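Metagenomic carboxyl esterase MGS0156 (Uncultured organism, PDB 5D8M) probably hydrolyses carboxylic ester bonds as a carboxyl esterase of the alpha/beta-hydrolase type. Local coordinates at residues L64-A68 and A250-R254; I87-P93 and G118-V124; L165-V169 and L239-Y245; D189-E195 and L225-L231. Residues are numbered along the deposited sequence.

Interaction 1. Residues L64-A68 and A250-R254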
loop_
_atom_site.group_PDB
_atom_site.type_symbol
_atom_site.label_atom_id
_atom_site.label_comp_id
_atom_site.label_asym_id
_atom_site.label_seq_id
_atom_site.Cartn_x
_atom_site.Cartn_y
_atom_site.Cartn_z
ATOM N N LEU A 64 -7.880 -9.310 10.025
ATOM C CA LEU A 64 -8.664 -8.547 9.054
ATOM C C LEU A 64 -9.983 -8.144 9.652
ATOM O O LEU A 64 -10.746 -9.006 10.088
ATOM C CB LEU A 64 -8.922 -9.373 7.797
ATOM C CG LEU A 64 -7.702 -9.811 6.990
ATOM C CD1 LEU A 64 -8.089 -10.969 6.056
ATOM C CD2 LEU A 64 -7.170 -8.609 6.164
ATOM N N TRP A 65 -10.249 -6.840 9.675
ATOM C CA TRP A 65 -11.496 -6.328 10.244
ATOM C C TRP A 65 -12.680 -6.905 9.512
ATOM O O TRP A 65 -12.631 -7.086 8.295
ATOM C CB TRP A 65 -11.562 -4.801 10.170
ATOM C CG TRP A 65 -10.660 -4.117 11.132
ATOM C CD1 TRP A 65 -9.437 -3.567 10.862
ATOM C CD2 TRP A 65 -10.897 -3.913 12.526
ATOM N NE1 TRP A 65 -8.904 -3.021 12.005
ATOM C CE2 TRP A 65 -9.775 -3.230 13.044
ATOM C CE3 TRP A 65 -11.948 -4.242 13.393
ATOM C CZ2 TRP A 65 -9.678 -2.859 14.382
ATOM C CZ3 TRP A 65 -11.845 -3.872 14.733
ATOM C CH2 TRP A 65 -10.715 -3.190 15.212
ATOM N N ARG A 66 -13.740 -7.186 10.264
ATOM C CA ARG A 66 -14.996 -7.634 9.691
ATOM C C ARG A 66 -15.939 -6.463 9.489
ATOM O O ARG A 66 -16.755 -6.192 10.354
ATOM C CB ARG A 66 -15.681 -8.654 10.606
ATOM C CG ARG A 66 -14.896 -9.915 10.864
ATOM C CD ARG A 66 -15.440 -10.669 12.078
ATOM N NE ARG A 66 -15.122 -9.979 13.326
ATOM C CZ ARG A 66 -15.458 -10.417 14.537
ATOM N NH1 ARG A 66 -16.129 -11.555 14.673
ATOM N NH2 ARG A 66 -15.116 -9.722 15.619
ATOM N N LEU A 67 -15.841 -5.783 8.352
ATOM C CA LEU A 67 -16.789 -4.735 8.009
ATOM C C LEU A 67 -18.077 -5.389 7.543
ATOM O O LEU A 67 -18.101 -6.588 7.289
ATOM C CB LEU A 67 -16.223 -3.794 6.931
ATOM C CG LEU A 67 -15.579 -2.503 7.485
ATOM C CD1 LEU A 67 -14.280 -2.802 8.216
ATOM C CD2 LEU A 67 -15.381 -1.444 6.407
ATOM N N ALA A 68 -19.146 -4.606 7.443
ATOM C CA ALA A 68 -20.462 -5.145 7.091
ATOM C C ALA A 68 -20.491 -5.681 5.662
ATOM O O ALA A 68 -19.712 -5.257 4.802
ATOM C CB ALA A 68 -21.559 -4.067 7.281
ATOM N N ALA A 250 -5.693 -0.487 5.457
ATOM C CA ALA A 250 -5.436 -0.783 6.864
ATOM C C ALA A 250 -6.040 0.248 7.816
ATOM O O ALA A 250 -6.196 1.432 7.471
ATOM C CB ALA A 250 -3.941 -0.894 7.102
ATOM N N PHE A 251 -6.405 -0.228 9.010
ATOM C CA PHE A 251 -6.591 0.633 10.159
ATOM C C PHE A 251 -6.523 -0.211 11.413
ATOM O O PHE A 251 -6.792 -1.409 11.378
ATOM C CB PHE A 251 -7.919 1.412 10.073
ATOM C CG PHE A 251 -9.167 0.557 10.134
ATOM C CD1 PHE A 251 -9.758 0.070 8.971
ATOM C CD2 PHE A 251 -9.773 0.286 11.346
ATOM C CE1 PHE A 251 -10.919 -0.695 9.030
ATOM C CE2 PHE A 251 -10.937 -0.469 11.415
ATOM C CZ PHE A 251 -11.512 -0.965 10.256
ATOM N N ALA A 252 -6.145 0.422 12.514
ATOM C CA ALA A 252 -6.144 -0.206 13.818
ATOM C C ALA A 252 -6.821 0.745 14.790
ATOM O O ALA A 252 -7.021 1.912 14.472
ATOM C CB ALA A 252 -4.727 -0.522 14.269
ATOM N N SER A 253 -7.160 0.256 15.978
ATOM C CA SER A 253 -7.697 1.122 17.012
ATOM C C SER A 253 -6.608 2.094 17.396
ATOM O O SER A 253 -5.439 1.868 17.075
ATOM C CB SER A 253 -8.158 0.320 18.229
ATOM O OG SER A 253 -7.050 -0.353 18.813
ATOM N N ARG A 254 -6.977 3.164 18.095
ATOM C CA ARG A 254 -5.983 4.136 18.524
ATOM C C ARG A 254 -4.878 3.499 19.370
ATOM O O ARG A 254 -3.699 3.768 19.169
ATOM C CB ARG A 254 -6.646 5.264 19.304
ATOM C CG ARG A 254 -5.696 6.386 19.576
ATOM C CD ARG A 254 -6.340 7.500 20.350
ATOM N NE ARG A 254 -5.475 8.674 20.333
ATOM C CZ ARG A 254 -4.438 8.875 21.147
ATOM N NH1 ARG A 254 -3.728 9.993 21.038
ATOM N NH2 ARG A 254 -4.107 7.973 22.069
#
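Neither L64-A68 nor A250-R254 is a regular helix or strand, and the backbones stay well apart: the closest CA atoms, those of W65 and F251, are 8.5 Å from each other. F251 and A252 are extended (phi/psi -161/154° and -132/167°), while the other segment bends round R66, where L67 N makes a weak 3.5 Å hydrogen bond to W65 O. Side chains therefore span the gap, W65 and F251 in almost equal shares. The W65 CA-to-CB bond points toward A250-R254, and its NE1 donates a hydrogen bond to F251 O (2.7 Å, N-H...O angle 150°). The five-membered part of the indole also lies against the F251 ring in an offset stack, with centroids 3.8 Å apart and planes only 9° from parallel. F251 reaches this position with chi1 at 65°, which carries its ring nearer than its sideways CB would suggest. L67 CD1 adds an apolar contact at the edge of that ring, 3.9 Å from F251 CZ. W65 and F251 together supply 169 of the 210 Å² buried. Both also make backbone hydrogen bonds to the loop after strand 290-293, W65 to Y294 and F251 to P295 and A297. A250-R254 itself follows strand 244-248, so the contact joins loops beyond the C-terminal edge of the parallel sheet, the edge where alpha/beta-hydrolases assemble their active sites.

Interaction 2. Residues I87-P93 and G118-V124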
loop_
_atom_site.group_PDB
_atom_site.type_symbol
_atom_site.label_atom_id
_atom_site.label_comp_id
_atom_site.label_asym_id
_atom_site.label_seq_id
_atom_site.Cartn_x
_atom_site.Cartn_y
_atom_site.Cartn_z
ATOM N N ILE A 87 5.224 -16.053 -11.172
ATOM C CA ILE A 87 4.825 -14.707 -10.761
ATOM C C ILE A 87 5.975 -14.038 -10.013
ATOM O O ILE A 87 6.638 -14.675 -9.205
ATOM C CB ILE A 87 3.548 -14.738 -9.880
ATOM C CG1 ILE A 87 2.353 -15.115 -10.751
ATOM C CG2 ILE A 87 3.309 -13.385 -9.154
ATOM C CD1 ILE A 87 1.048 -15.219 -10.000
ATOM N N ARG A 88 6.218 -12.770 -10.323
ATOM C CA ARG A 88 7.156 -11.951 -9.583
ATOM C C ARG A 88 6.425 -10.772 -8.955
ATOM O O ARG A 88 5.746 -10.019 -9.639
ATOM C CB ARG A 88 8.291 -11.441 -10.481
ATOM C CG ARG A 88 9.217 -10.458 -9.760
ATOM C CD ARG A 88 10.362 -10.034 -10.677
ATOM N NE ARG A 88 11.150 -11.175 -11.131
ATOM C CZ ARG A 88 12.158 -11.708 -10.455
ATOM N NH1 ARG A 88 12.533 -11.207 -9.286
ATOM N NH2 ARG A 88 12.789 -12.744 -10.947
ATOM N N LEU A 89 6.564 -10.648 -7.643
ATOM C CA LEU A 89 6.042 -9.528 -6.895
ATOM C C LEU A 89 7.067 -8.390 -6.965
ATOM O O LEU A 89 8.207 -8.534 -6.523
ATOM C CB LEU A 89 5.768 -9.933 -5.444
ATOM C CG LEU A 89 4.971 -11.224 -5.239
ATOM C CD1 LEU A 89 4.890 -11.563 -3.737
ATOM C CD2 LEU A 89 3.575 -11.112 -5.856
ATOM N N VAL A 90 6.662 -7.293 -7.585
ATOM C CA VAL A 90 7.468 -6.093 -7.650
ATOM C C VAL A 90 6.985 -5.143 -6.560
ATOM O O VAL A 90 5.889 -4.588 -6.640
ATOM C CB VAL A 90 7.382 -5.438 -9.036
ATOM C CG1 VAL A 90 8.317 -4.237 -9.091
ATOM C CG2 VAL A 90 7.763 -6.486 -10.121
ATOM N N LEU A 91 7.817 -4.988 -5.542
ATOM C CA LEU A 91 7.511 -4.236 -4.339
ATOM C C LEU A 91 7.911 -2.771 -4.507
ATOM O O LEU A 91 9.042 -2.483 -4.803
ATOM C CB LEU A 91 8.246 -4.834 -3.143
ATOM C CG LEU A 91 8.135 -6.345 -2.956
ATOM C CD1 LEU A 91 9.112 -6.866 -1.856
ATOM C CD2 LEU A 91 6.694 -6.697 -2.618
ATOM N N VAL A 92 6.964 -1.861 -4.330
ATOM C CA VAL A 92 7.237 -0.450 -4.476
ATOM C C VAL A 92 6.823 0.278 -3.213
ATOM O O VAL A 92 5.626 0.330 -2.893
ATOM C CB VAL A 92 6.480 0.149 -5.677
ATOM C CG1 VAL A 92 6.847 1.607 -5.861
ATOM C CG2 VAL A 92 6.755 -0.674 -6.951
ATOM N N PRO A 93 7.800 0.885 -2.506
ATOM C CA PRO A 93 7.501 1.564 -1.239
ATOM C C PRO A 93 7.027 2.986 -1.413
ATOM O O PRO A 93 6.947 3.475 -2.534
ATOM C CB PRO A 93 8.848 1.547 -0.511
ATOM C CG PRO A 93 9.821 1.686 -1.612
ATOM C CD PRO A 93 9.251 0.854 -2.770
ATOM N N GLY A 118 7.279 -20.101 -4.122
ATOM C CA GLY A 118 7.371 -20.010 -5.576
ATOM C C GLY A 118 7.143 -18.632 -6.160
ATOM O O GLY A 118 7.025 -18.482 -7.372
ATOM N N TYR A 119 7.068 -17.618 -5.304
ATOM C CA TYR A 119 6.875 -16.261 -5.783
ATOM C C TYR A 119 8.202 -15.505 -5.694
ATOM O O TYR A 119 8.742 -15.306 -4.595
ATOM C CB TYR A 119 5.770 -15.550 -4.981
ATOM C CG TYR A 119 4.427 -16.261 -5.081
ATOM C CD1 TYR A 119 3.637 -16.116 -6.213
ATOM C CD2 TYR A 119 3.960 -17.089 -4.052
ATOM C CE1 TYR A 119 2.407 -16.767 -6.340
ATOM C CE2 TYR A 119 2.720 -17.750 -4.166
ATOM C CZ TYR A 119 1.957 -17.575 -5.322
ATOM O OH TYR A 119 0.736 -18.194 -5.471
ATOM N N ALA A 120 8.733 -15.098 -6.845
ATOM C CA ALA A 120 9.942 -14.261 -6.867
ATOM C C ALA A 120 9.600 -12.843 -6.396
ATOM O O ALA A 120 8.453 -12.405 -6.502
ATOM C CB ALA A 120 10.565 -14.231 -8.289
ATOM N N THR A 121 10.585 -12.135 -5.845
ATOM C CA THR A 121 10.343 -10.762 -5.406
ATOM C C THR A 121 11.470 -9.842 -5.849
ATOM O O THR A 121 12.640 -10.216 -5.820
ATOM C CB THR A 121 10.217 -10.643 -3.861
ATOM O OG1 THR A 121 11.460 -10.978 -3.236
ATOM C CG2 THR A 121 9.151 -11.574 -3.330
ATOM N N THR A 122 11.099 -8.637 -6.239
ATOM C CA THR A 122 12.047 -7.576 -6.539
ATOM C C THR A 122 11.625 -6.341 -5.763
ATOM O O THR A 122 10.465 -5.979 -5.800
ATOM C CB THR A 122 12.076 -7.251 -8.047
ATOM O OG1 THR A 122 12.669 -8.338 -8.752
ATOM C CG2 THR A 122 12.865 -5.988 -8.313
ATOM N N LEU A 123 12.554 -5.717 -5.052
ATOM C CA LEU A 123 12.283 -4.456 -4.390
ATOM C C LEU A 123 12.752 -3.268 -5.243
ATOM O O LEU A 123 13.915 -3.171 -5.606
ATOM C CB LEU A 123 12.974 -4.417 -3.019
ATOM C CG LEU A 123 12.877 -3.095 -2.252
ATOM C CD1 LEU A 123 11.427 -2.726 -1.945
ATOM C CD2 LEU A 123 13.684 -3.200 -0.952
ATOM N N VAL A 124 11.850 -2.337 -5.519
ATOM C CA VAL A 124 12.210 -1.137 -6.255
ATOM C C VAL A 124 12.620 -0.024 -5.283
ATOM O O VAL A 124 11.939 0.237 -4.290
ATOM C CB VAL A 124 11.035 -0.664 -7.139
ATOM C CG1 VAL A 124 11.403 0.657 -7.870
ATOM C CG2 VAL A 124 10.689 -1.765 -8.131
HETATM O O HOH W 1 4.696 -18.032 -9.028
HETATM O O HOH W 2 8.208 -16.866 -9.670
HETATM O O HOH W 3 14.640 -12.229 -7.718
#
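L91, L89 and V90 form the apolar centre of this parallel strand pair, the two strands of a beta-alpha-beta unit whose connection includes helix 111-116. L91 CB lies 4.0 Å from L123 CD1, and L89 CD1 is 4.3 Å from T121 CG2; these four residues share the sheet face on which helix 111-116 packs. V90 points to the other face, where its CG1 meets V124 CG2 at 3.6 Å. The strand axes approach to 4.5 Å at 21°, and the bridges R88-A120, L89-T121, V90-T122 and L91-L123 fix the register. Five backbone hydrogen bonds follow the parallel pattern: L89 N to A120 O (2.8 Å), T122 N to L89 O (2.9 Å), L91 N to T122 O (2.8 Å), V124 N to L91 O (2.9 Å) and the longer A120 N to I87 O (3.2 Å). At the polar edge, R88 NH1 donates to T122 OG1 (2.9 Å) while R88 NE is salt-bridged to D150. G118, at positive phi, is the C-prime residue of the Schellman motif ending helix 111-116. Just there the strands begin to separate, and one water accepts from I87 N (3.0 Å) and donates to G118 O (2.9 Å).

Interaction 3. Residues L165-V169 and L239-Y245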
loop_
_atom_site.group_PDB
_atom_site.type_symbol
_atom_site.label_atom_id
_atom_site.label_comp_id
_atom_site.label_asym_id
_atom_site.label_seq_id
_atom_site.Cartn_x
_atom_site.Cartn_y
_atom_site.Cartn_z
ATOM N N LEU A 165 0.593 3.663 -10.436
ATOM C CA LEU A 165 -0.539 4.041 -11.294
ATOM C C LEU A 165 -0.133 5.124 -12.305
ATOM O O LEU A 165 -0.533 5.077 -13.471
ATOM C CB LEU A 165 -1.731 4.536 -10.451
ATOM C CG LEU A 165 -2.437 3.485 -9.579
ATOM C CD1 LEU A 165 -3.744 4.030 -8.928
ATOM C CD2 LEU A 165 -2.705 2.185 -10.369
ATOM N N GLU A 166 0.647 6.104 -11.867
ATOM C CA GLU A 166 1.094 7.129 -12.797
ATOM C C GLU A 166 1.990 6.517 -13.872
ATOM O O GLU A 166 1.936 6.919 -15.030
ATOM C CB GLU A 166 1.822 8.262 -12.058
ATOM C CG GLU A 166 0.868 9.010 -11.086
ATOM C CD GLU A 166 1.180 10.500 -10.878
ATOM O OE1 GLU A 166 2.167 11.033 -11.449
ATOM O OE2 GLU A 166 0.410 11.143 -10.131
ATOM N N ALA A 167 2.802 5.540 -13.485
ATOM C CA ALA A 167 3.650 4.840 -14.454
ATOM C C ALA A 167 2.791 4.096 -15.492
ATOM O O ALA A 167 3.034 4.175 -16.695
ATOM C CB ALA A 167 4.588 3.875 -13.729
ATOM N N LEU A 168 1.768 3.392 -15.030
ATOM C CA LEU A 168 0.902 2.611 -15.941
ATOM C C LEU A 168 0.182 3.516 -16.930
ATOM O O LEU A 168 -0.007 3.180 -18.083
ATOM C CB LEU A 168 -0.112 1.790 -15.133
ATOM C CG LEU A 168 0.564 0.678 -14.328
ATOM C CD1 LEU A 168 -0.436 -0.029 -13.472
ATOM C CD2 LEU A 168 1.203 -0.319 -15.294
ATOM N N VAL A 169 -0.200 4.692 -16.464
ATOM C CA VAL A 169 -0.833 5.669 -17.322
ATOM C C VAL A 169 0.152 6.312 -18.289
ATOM O O VAL A 169 -0.196 6.616 -19.426
ATOM C CB VAL A 169 -1.528 6.763 -16.483
ATOM C CG1 VAL A 169 -1.952 7.932 -17.365
ATOM C CG2 VAL A 169 -2.743 6.169 -15.767
ATOM N N LEU A 239 -7.528 4.173 -15.773
ATOM C CA LEU A 239 -6.471 3.216 -15.474
ATOM C C LEU A 239 -6.512 2.147 -16.559
ATOM O O LEU A 239 -7.593 1.798 -17.020
ATOM C CB LEU A 239 -6.652 2.607 -14.094
ATOM C CG LEU A 239 -6.662 3.614 -12.940
ATOM C CD1 LEU A 239 -6.842 2.871 -11.635
ATOM C CD2 LEU A 239 -5.346 4.416 -12.913
ATOM N N PRO A 240 -5.341 1.657 -17.006
ATOM C CA PRO A 240 -5.348 0.644 -18.079
ATOM C C PRO A 240 -6.208 -0.565 -17.719
ATOM O O PRO A 240 -5.993 -1.156 -16.670
ATOM C CB PRO A 240 -3.873 0.243 -18.202
ATOM C CG PRO A 240 -3.122 1.478 -17.762
ATOM C CD PRO A 240 -3.980 2.130 -16.692
ATOM N N ALA A 241 -7.149 -0.913 -18.589
ATOM C CA ALA A 241 -8.151 -1.939 -18.306
ATOM C C ALA A 241 -7.627 -3.374 -18.292
ATOM O O ALA A 241 -8.225 -4.233 -17.655
ATOM C CB ALA A 241 -9.288 -1.838 -19.332
ATOM N N ARG A 242 -6.552 -3.653 -19.016
ATOM C CA ARG A 242 -6.056 -5.018 -19.079
ATOM C C ARG A 242 -5.289 -5.419 -17.796
ATOM O O ARG A 242 -5.049 -6.604 -17.553
ATOM C CB ARG A 242 -5.171 -5.208 -20.310
ATOM C CG ARG A 242 -3.910 -4.343 -20.327
ATOM C CD ARG A 242 -2.802 -4.979 -21.211
ATOM N NE ARG A 242 -2.489 -6.346 -20.783
ATOM C CZ ARG A 242 -1.784 -6.634 -19.688
ATOM N NH1 ARG A 242 -1.332 -5.653 -18.928
ATOM N NH2 ARG A 242 -1.542 -7.895 -19.345
ATOM N N VAL A 243 -4.906 -4.428 -16.992
ATOM C CA VAL A 243 -4.280 -4.668 -15.680
ATOM C C VAL A 243 -5.365 -4.887 -14.598
ATOM O O VAL A 243 -6.386 -4.212 -14.613
ATOM C CB VAL A 243 -3.383 -3.480 -15.267
ATOM C CG1 VAL A 243 -2.728 -3.737 -13.899
ATOM C CG2 VAL A 243 -2.340 -3.190 -16.341
ATOM N N ARG A 244 -5.182 -5.845 -13.693
ATOM C CA ARG A 244 -6.137 -6.026 -12.601
ATOM C C ARG A 244 -5.673 -5.276 -11.351
ATOM O O ARG A 244 -4.493 -5.301 -11.019
ATOM C CB ARG A 244 -6.314 -7.500 -12.290
ATOM C CG ARG A 244 -6.599 -8.343 -13.524
ATOM C CD ARG A 244 -8.059 -8.496 -13.769
ATOM N NE ARG A 244 -8.507 -9.804 -13.294
ATOM C CZ ARG A 244 -8.459 -10.929 -14.007
ATOM N NH1 ARG A 244 -7.995 -10.928 -15.256
ATOM N NH2 ARG A 244 -8.884 -12.061 -13.462
ATOM N N TYR A 245 -6.603 -4.628 -10.653
ATOM C CA TYR A 245 -6.256 -3.850 -9.468
ATOM C C TYR A 245 -6.881 -4.457 -8.220
ATOM O O TYR A 245 -8.020 -4.950 -8.251
ATOM C CB TYR A 245 -6.697 -2.388 -9.645
ATOM C CG TYR A 245 -6.150 -1.794 -10.922
ATOM C CD1 TYR A 245 -4.869 -1.262 -10.969
ATOM C CD2 TYR A 245 -6.898 -1.798 -12.092
ATOM C CE1 TYR A 245 -4.356 -0.742 -12.144
ATOM C CE2 TYR A 245 -6.395 -1.280 -13.268
ATOM C CZ TYR A 245 -5.123 -0.753 -13.293
ATOM O OH TYR A 245 -4.626 -0.226 -14.484
#
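L168 points from its helix straight at the 239-245 segment and overlaps three of its residues: L168 CB is 4.0 Å from P240 CG, while L168 CD1 lies 4.4 Å from V243 CG1 and 4.2 Å from Y245 CE1. With 63 Å² covered, it is the largest contributor to the 291 Å² interface. One helical turn earlier, L165 places CD2 3.8 Å from Y245 CE1 and CD1 4.3 Å from L239 CD1. V169 completes the apolar face, its CG2 standing 4.2 Å from L239 CD2 and 4.3 Å from P240 CD. The opposing segment is shaped by a type I beta turn from P240 to V243 that leads into strand 244-248; its V243 N to P240 O bond is weak at 3.5 Å. A stronger brace comes from Y245, whose OH donates to P240 O at 2.7 Å, satisfying the hydroxyl and tying the strand to the start of the turn. In the fold, this joins helix 159-170 to the approach of strand 244-248, next to strand 178-184, whose V181 also touches L168 and Y245. The charged groups bond away from the interface: E166 pairs with R230, and R242 NH1 donates to T178 O. Since the pairing between the segments rests on aliphatic and aromatic surfaces without directional polar bonds, the contact depends on apolar side chains fitting together, consistent with burial of hydrophobic surface.

Interaction 4. Residues D189-E195 and L225-L231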
loop_
_atom_site.group_PDB
_atom_site.type_symbol
_atom_site.label_atom_id
_atom_site.label_comp_id
_atom_site.label_asym_id
_atom_site.label_seq_id
_atom_site.Cartn_x
_atom_site.Cartn_y
_atom_site.Cartn_z
ATOM N N ASP A 189 -6.331 8.304 -3.054
ATOM C CA ASP A 189 -6.865 9.659 -3.084
ATOM C C ASP A 189 -5.989 10.663 -2.333
ATOM O O ASP A 189 -6.444 11.755 -1.991
ATOM C CB ASP A 189 -8.267 9.709 -2.472
ATOM C CG ASP A 189 -9.293 8.904 -3.250
ATOM O OD1 ASP A 189 -9.079 8.624 -4.451
ATOM O OD2 ASP A 189 -10.341 8.584 -2.649
ATOM N N GLY A 190 -4.741 10.308 -2.075
ATOM C CA GLY A 190 -3.867 11.190 -1.324
ATOM C C GLY A 190 -4.236 11.152 0.156
ATOM O O GLY A 190 -4.776 10.147 0.644
ATOM N N SER A 191 -3.934 12.231 0.872
ATOM C CA SER A 191 -4.286 12.353 2.293
ATOM C C SER A 191 -4.476 13.817 2.619
ATOM O O SER A 191 -3.711 14.658 2.135
ATOM C CB SER A 191 -3.182 11.741 3.189
ATOM O OG SER A 191 -3.442 12.019 4.569
ATOM N N PRO A 192 -5.496 14.151 3.439
ATOM C CA PRO A 192 -5.609 15.559 3.810
ATOM C C PRO A 192 -4.400 16.059 4.607
ATOM O O PRO A 192 -4.165 17.262 4.664
ATOM C CB PRO A 192 -6.890 15.611 4.656
ATOM C CG PRO A 192 -7.173 14.200 5.043
ATOM C CD PRO A 192 -6.547 13.314 4.039
ATOM N N LEU A 193 -3.631 15.152 5.189
ATOM C CA LEU A 193 -2.445 15.556 5.946
ATOM C C LEU A 193 -1.409 16.223 5.039
ATOM O O LEU A 193 -0.637 17.049 5.497
ATOM C CB LEU A 193 -1.821 14.350 6.647
ATOM C CG LEU A 193 -2.687 13.705 7.735
ATOM C CD1 LEU A 193 -2.020 12.438 8.244
ATOM C CD2 LEU A 193 -2.981 14.652 8.888
ATOM N N ALA A 194 -1.397 15.883 3.752
ATOM C CA ALA A 194 -0.444 16.522 2.844
ATOM C C ALA A 194 -0.682 18.036 2.761
ATOM O O ALA A 194 0.230 18.808 2.467
ATOM C CB ALA A 194 -0.502 15.881 1.448
ATOM N N GLU A 195 -1.896 18.472 3.049
ATOM C CA GLU A 195 -2.181 19.903 3.015
ATOM C C GLU A 195 -2.109 20.536 4.395
ATOM O O GLU A 195 -2.073 21.751 4.512
ATOM C CB GLU A 195 -3.563 20.161 2.414
ATOM C CG GLU A 195 -3.654 19.943 0.913
ATOM C CD GLU A 195 -3.344 21.188 0.104
ATOM O OE1 GLU A 195 -2.705 22.125 0.641
ATOM O OE2 GLU A 195 -3.749 21.230 -1.080
ATOM N N LEU A 225 0.704 13.798 -3.169
ATOM C CA LEU A 225 -0.195 13.224 -2.173
ATOM C C LEU A 225 -1.382 14.121 -1.819
ATOM O O LEU A 225 -2.194 13.767 -0.965
ATOM C CB LEU A 225 0.594 12.886 -0.905
ATOM C CG LEU A 225 1.588 11.749 -1.165
ATOM C CD1 LEU A 225 2.519 11.514 0.044
ATOM C CD2 LEU A 225 0.790 10.494 -1.518
ATOM N N LYS A 226 -1.490 15.285 -2.452
ATOM C CA LYS A 226 -2.619 16.172 -2.169
ATOM C C LYS A 226 -3.892 15.602 -2.769
ATOM O O LYS A 226 -3.905 15.129 -3.896
ATOM C CB LYS A 226 -2.372 17.591 -2.698
ATOM C CG LYS A 226 -1.283 18.302 -1.907
ATOM C CD LYS A 226 -0.978 19.689 -2.404
ATOM C CE LYS A 226 0.202 20.263 -1.616
ATOM N NZ LYS A 226 0.470 21.659 -2.024
ATOM N N ARG A 227 -4.955 15.636 -1.983
ATOM C CA ARG A 227 -6.227 15.079 -2.386
ATOM C C ARG A 227 -6.700 15.663 -3.736
ATOM O O ARG A 227 -7.098 14.919 -4.626
ATOM C CB ARG A 227 -7.269 15.335 -1.286
ATOM C CG ARG A 227 -8.682 15.007 -1.698
ATOM C CD ARG A 227 -9.652 15.190 -0.528
ATOM N NE ARG A 227 -9.520 14.104 0.434
ATOM C CZ ARG A 227 -10.251 13.994 1.532
ATOM N NH1 ARG A 227 -11.153 14.918 1.812
ATOM N NH2 ARG A 227 -10.075 12.963 2.349
ATOM N N ALA A 228 -6.636 16.985 -3.881
ATOM C CA ALA A 228 -7.030 17.641 -5.124
ATOM C C ALA A 228 -6.252 17.067 -6.323
ATOM O O ALA A 228 -6.816 16.727 -7.354
ATOM C CB ALA A 228 -6.816 19.141 -5.015
ATOM N N TYR A 229 -4.950 16.920 -6.162
ATOM C CA TYR A 229 -4.130 16.380 -7.228
ATOM C C TYR A 229 -4.484 14.930 -7.579
ATOM O O TYR A 229 -4.651 14.574 -8.745
ATOM C CB TYR A 229 -2.670 16.475 -6.826
ATOM C CG TYR A 229 -1.719 16.145 -7.945
ATOM C CD1 TYR A 229 -1.336 17.119 -8.862
ATOM C CD2 TYR A 229 -1.194 14.870 -8.077
ATOM C CE1 TYR A 229 -0.454 16.823 -9.886
ATOM C CE2 TYR A 229 -0.316 14.567 -9.088
ATOM C CZ TYR A 229 0.058 15.543 -9.988
ATOM O OH TYR A 229 0.939 15.229 -11.002
ATOM N N ARG A 230 -4.583 14.094 -6.556
ATOM C CA ARG A 230 -4.865 12.678 -6.732
ATOM C C ARG A 230 -6.278 12.410 -7.300
ATOM O O ARG A 230 -6.439 11.522 -8.122
ATOM C CB ARG A 230 -4.672 11.942 -5.397
ATOM C CG ARG A 230 -3.199 11.891 -4.923
ATOM C CD ARG A 230 -2.472 10.566 -5.291
ATOM N NE ARG A 230 -2.586 10.227 -6.710
ATOM C CZ ARG A 230 -1.701 10.559 -7.650
ATOM N NH1 ARG A 230 -0.581 11.215 -7.343
ATOM N NH2 ARG A 230 -1.902 10.185 -8.902
ATOM N N LEU A 231 -7.277 13.169 -6.858
ATOM C CA LEU A 231 -8.643 13.035 -7.391
ATOM C C LEU A 231 -8.713 13.486 -8.851
ATOM O O LEU A 231 -9.393 12.871 -9.665
ATOM C CB LEU A 231 -9.636 13.843 -6.561
ATOM C CG LEU A 231 -9.979 13.182 -5.222
ATOM C CD1 LEU A 231 -10.876 14.078 -4.411
ATOM C CD2 LEU A 231 -10.621 11.821 -5.439
HETATM O O HOH W 4 -7.411 12.220 0.767
HETATM O O HOH W 5 -4.546 16.655 0.695
HETATM O O HOH W 6 -5.859 18.984 -1.849
#
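D189, R227 and K226 have the most surface covered here, 74, 68 and 64 Å² of 510 Å² in all. D189 lies along the first turn of helix 227-236: its O receives a CA-H...O contact from R227 CA (3.4 Å), its C is 3.6 Å from R230 CB, and its OD1 is 3.7 Å from L231 CD2. R227 reinforces this through a water that accepts from R227 NE (2.8 Å) and donates to D189 O (3.0 Å), while R227 NH2 is salt-bridged to D283. K226, the N-cap residue of the helix, runs its aliphatic chain past E195, with CD 3.4 Å from E195 OE2; E195 OE1 and K226 NZ, 4.2 Å apart, are beyond salt-bridge range. S191 N donates to L225 O (3.0 Å), and G190, at phi 75°, brings CA to 3.1 Å from that oxygen; an ideal CB would clash with it at 2.3 Å. S191 OG accepts a capping bond from L193 N (3.2 Å) and is hydrogen-bonded to L278 O. The start of helix 227-236 thus meets a weakly bonded helix at about 193-195, within the long insertion between strands 178-184 and 244-248, where many alpha/beta-hydrolases carry their cap region.

From the N terminus, interaction 1 opens first, at 64-68, and closes last, at 250-254, so its loop encloses the other three. Interaction 2 closes early, completing a beta-alpha-beta unit at one edge of the sheet before interaction 3 opens. Interaction 3 runs from helix 159-170 to strand 244-248 and encloses interaction 4, which ties together parts of the insertion preceding that strand. Interactions 3 and 4 touch through the salt bridge from E166 OE2 to R230 NH2 (2.8 Å). The C99-C213 disulfide crosses between the loops of interactions 2 and 4, whose centres are about 27 Å apart on opposite sides of the chain's centre.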